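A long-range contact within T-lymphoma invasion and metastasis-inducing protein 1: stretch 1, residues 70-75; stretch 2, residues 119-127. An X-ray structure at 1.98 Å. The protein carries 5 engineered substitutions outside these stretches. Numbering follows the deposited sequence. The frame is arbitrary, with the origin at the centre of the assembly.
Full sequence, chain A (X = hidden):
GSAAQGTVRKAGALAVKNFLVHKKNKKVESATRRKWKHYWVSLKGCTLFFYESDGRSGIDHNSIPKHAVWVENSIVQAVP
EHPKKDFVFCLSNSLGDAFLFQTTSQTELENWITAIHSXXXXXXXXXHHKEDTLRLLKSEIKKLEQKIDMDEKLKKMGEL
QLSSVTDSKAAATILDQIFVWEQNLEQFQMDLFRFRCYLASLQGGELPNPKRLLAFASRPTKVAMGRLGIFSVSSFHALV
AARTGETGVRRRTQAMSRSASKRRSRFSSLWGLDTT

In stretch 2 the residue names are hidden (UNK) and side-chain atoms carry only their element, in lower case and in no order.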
# COMPACT_ATOMS: atom_id res chain seq x y z
N TRP A 70 -3.28 -11.57 4.47
CA TRP A 70 -3.98 -11.31 3.22
C TRP A 70 -3.42 -10.06 2.56
O TRP A 70 -3.42 -9.00 3.17
CB TRP A 70 -5.47 -11.16 3.50
CG TRP A 70 -6.34 -11.01 2.30
CD1 TRP A 70 -6.38 -11.82 1.19
CD2 TRP A 70 -7.33 -10.00 2.09
NE1 TRP A 70 -7.33 -11.36 0.31
CE2 TRP A 70 -7.93 -10.25 0.84
CE3 TRP A 70 -7.77 -8.91 2.85
CZ2 TRP A 70 -8.94 -9.44 0.32
CZ3 TRP A 70 -8.77 -8.10 2.33
CH2 TRP A 70 -9.34 -8.37 1.08
N VAL A 71 -2.96 -10.17 1.32
CA VAL A 71 -2.21 -9.08 0.69
C VAL A 71 -2.84 -8.55 -0.59
O VAL A 71 -2.18 -7.86 -1.35
CB VAL A 71 -0.75 -9.51 0.37
CG1 VAL A 71 -0.06 -9.99 1.63
CG2 VAL A 71 -0.71 -10.59 -0.69
N GLU A 72 -4.12 -8.86 -0.81
CA GLU A 72 -4.85 -8.25 -1.93
C GLU A 72 -4.78 -6.74 -1.78
O GLU A 72 -4.90 -6.22 -0.68
CB GLU A 72 -6.31 -8.71 -1.99
CG GLU A 72 -6.57 -9.88 -2.92
CD GLU A 72 -8.05 -10.25 -3.05
OE1 GLU A 72 -8.92 -9.36 -3.05
OE2 GLU A 72 -8.34 -11.46 -3.15
N ASN A 73 -4.53 -6.05 -2.88
CA ASN A 73 -4.53 -4.58 -2.92
C ASN A 73 -3.50 -3.96 -1.98
O ASN A 73 -3.71 -2.91 -1.40
CB ASN A 73 -5.93 -4.04 -2.61
CG ASN A 73 -6.94 -4.39 -3.69
OD1 ASN A 73 -6.68 -4.23 -4.88
ND2 ASN A 73 -8.11 -4.86 -3.28
N SER A 74 -2.35 -4.63 -1.87
CA SER A 74 -1.23 -4.14 -1.07
C SER A 74 -0.25 -3.31 -1.90
O SER A 74 -0.33 -3.26 -3.12
CB SER A 74 -0.48 -5.32 -0.45
OG SER A 74 -1.27 -5.96 0.53
N ILE A 75 0.65 -2.63 -1.20
CA ILE A 75 1.80 -2.01 -1.82
C ILE A 75 3.04 -2.55 -1.13
O ILE A 75 3.06 -2.73 0.08
CB ILE A 75 1.77 -0.46 -1.72
CG1 ILE A 75 0.63 0.12 -2.55
CG2 ILE A 75 3.09 0.14 -2.20
CD1 ILE A 75 0.35 1.61 -2.28
N UNK A 119 0.79 -10.94 -7.95
CA UNK A 119 -0.33 -11.59 -7.32
C UNK A 119 -1.48 -10.60 -7.15
O UNK A 119 -2.63 -10.94 -7.37
c UNK A 119 0.07 -12.17 -5.97
N UNK A 120 -1.15 -9.39 -6.74
CA UNK A 120 -2.15 -8.35 -6.55
C UNK A 120 -2.80 -7.98 -7.87
O UNK A 120 -4.00 -7.73 -7.94
c UNK A 120 -1.53 -7.11 -5.90
s UNK A 120 -1.13 -7.35 -4.17
N UNK A 121 -2.00 -7.98 -8.93
CA UNK A 121 -2.47 -7.60 -10.24
C UNK A 121 -3.48 -8.65 -10.73
O UNK A 121 -4.52 -8.30 -11.30
c UNK A 121 -1.31 -7.47 -11.21
N UNK A 122 -3.16 -9.92 -10.48
CA UNK A 122 -4.03 -11.03 -10.84
C UNK A 122 -5.32 -10.96 -10.05
O UNK A 122 -6.39 -11.28 -10.57
c UNK A 122 -4.30 -13.55 -10.92
o UNK A 122 -2.17 -12.53 -11.39
c UNK A 122 -3.35 -12.41 -10.58
N UNK A 123 -5.24 -10.55 -8.79
CA UNK A 123 -6.43 -10.45 -7.96
C UNK A 123 -7.38 -9.37 -8.50
O UNK A 123 -8.60 -9.54 -8.48
c UNK A 123 -6.06 -10.17 -6.52
N UNK A 124 -6.81 -8.26 -8.97
CA UNK A 124 -7.60 -7.19 -9.55
C UNK A 124 -8.31 -7.69 -10.80
O UNK A 124 -9.48 -7.39 -11.03
c UNK A 124 -6.72 -5.97 -9.90
c UNK A 124 -6.17 -5.33 -8.64
c UNK A 124 -7.50 -4.93 -10.71
N UNK A 125 -7.61 -8.50 -11.60
CA UNK A 125 -8.18 -9.02 -12.83
C UNK A 125 -9.32 -9.99 -12.52
O UNK A 125 -10.33 -10.02 -13.21
c UNK A 125 -7.12 -9.70 -13.67
N UNK A 126 -9.14 -10.78 -11.46
CA UNK A 126 -10.15 -11.73 -11.01
C UNK A 126 -11.44 -10.99 -10.68
O UNK A 126 -12.54 -11.40 -11.05
c UNK A 126 -7.87 -14.06 -6.85
c UNK A 126 -10.05 -14.28 -8.02
c UNK A 126 -10.53 -13.66 -9.34
n UNK A 126 -8.45 -13.64 -5.73
n UNK A 126 -8.59 -14.37 -7.93
c UNK A 126 -9.66 -12.49 -9.77
n UNK A 126 -6.54 -14.17 -6.88
N UNK A 127 -11.26 -9.87 -9.99
CA UNK A 127 -12.35 -9.02 -9.54
C UNK A 127 -13.15 -8.45 -10.71
O UNK A 127 -14.36 -8.26 -10.60
n UNK A 127 -13.42 -5.97 -8.64
c UNK A 127 -13.32 -7.08 -6.76
n UNK A 127 -14.24 -6.06 -6.66
c UNK A 127 -14.28 -5.41 -7.81
c UNK A 127 -11.77 -7.88 -8.68
c UNK A 127 -12.81 -7.04 -8.01
O HOH W 1 -5.13 -6.91 -5.52

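Position 119 opens this stretch of helix with a single side-chain carbon, the mark of alanine. A119 lies at the margin of the contact, where its CB comes no nearer than 5.6 Å, to V71 CG2; a methyl group fits a buried site without reaching across.

Position 120 has one carbon followed by one sulfur: it is cysteine. C120 sits beneath the type II turn from V71 to S74. With chi1 in the m well, its SG comes 3.1 Å from V71 O and 3.8 Å from S74 N. A short thiol suits this buried site close under the turn's backbone, where E72 CA is 5.4 Å from C120 CA.

Position 121 again has a lone carbon and is out of reach of stretch 1. It is alanine, A121, a good helix former with little bulk to bury.

At position 122 one carbon carries an oxygen and a carbon, the branching of threonine. T122 is likewise out of reach; its OG1 is hydrogen-bonded to a residue adjoining one of the stretches, which satisfies the hydroxyl.

Position 123 has a single carbon directed toward stretch 1. This is alanine: A123 CB packs 3.6 Å from E72 CG, a small apolar surface against the aliphatic part of the glutamate.

Position 124 shows a carbon bearing two more carbons, hence valine. Its apolar methyls suit a buried position. V124 CG2 approaches N73 OD1 to 4.0 Å, and that oxygen, hydrogen-bonded elsewhere in the structure, needs no bond from it.

Position 125 has one carbon, far from stretch 1; it is alanine, A125, buried and compact.

Position 126 has three carbons, a nitrogen, then a carbon holding two further nitrogens: arginine. The long side chain of R126 brings NH1 to 3.4 Å from E72 OE2, forming a salt bridge with a weak hydrogen bond; the carboxylate oxygen lies at the guanidinium edge, near its plane.

Position 127 carries one carbon and a five-membered ring of three carbons and two nitrogens, so it is histidine. The CA-to-CB bond of H127 points toward stretch 1, but its CD2 stays 6.2 Å from E72 OE1. It is exposed and touches a crystal neighbour, where a polar ring is at ease.

The contact thus docks a tight turn on a helix. S74 OG and, weakly, S74 N donate to V71 O, bracing the turn over C120. A water accepts from N73 N and donates to C120 O, both at 2.8 Å, linking the two backbones, while E72 and R126 pair opposite charges in this small interface of 258 Å², where apolar and polar contacts mix.

Stretch 2, residues 119-127: ACATAVARH
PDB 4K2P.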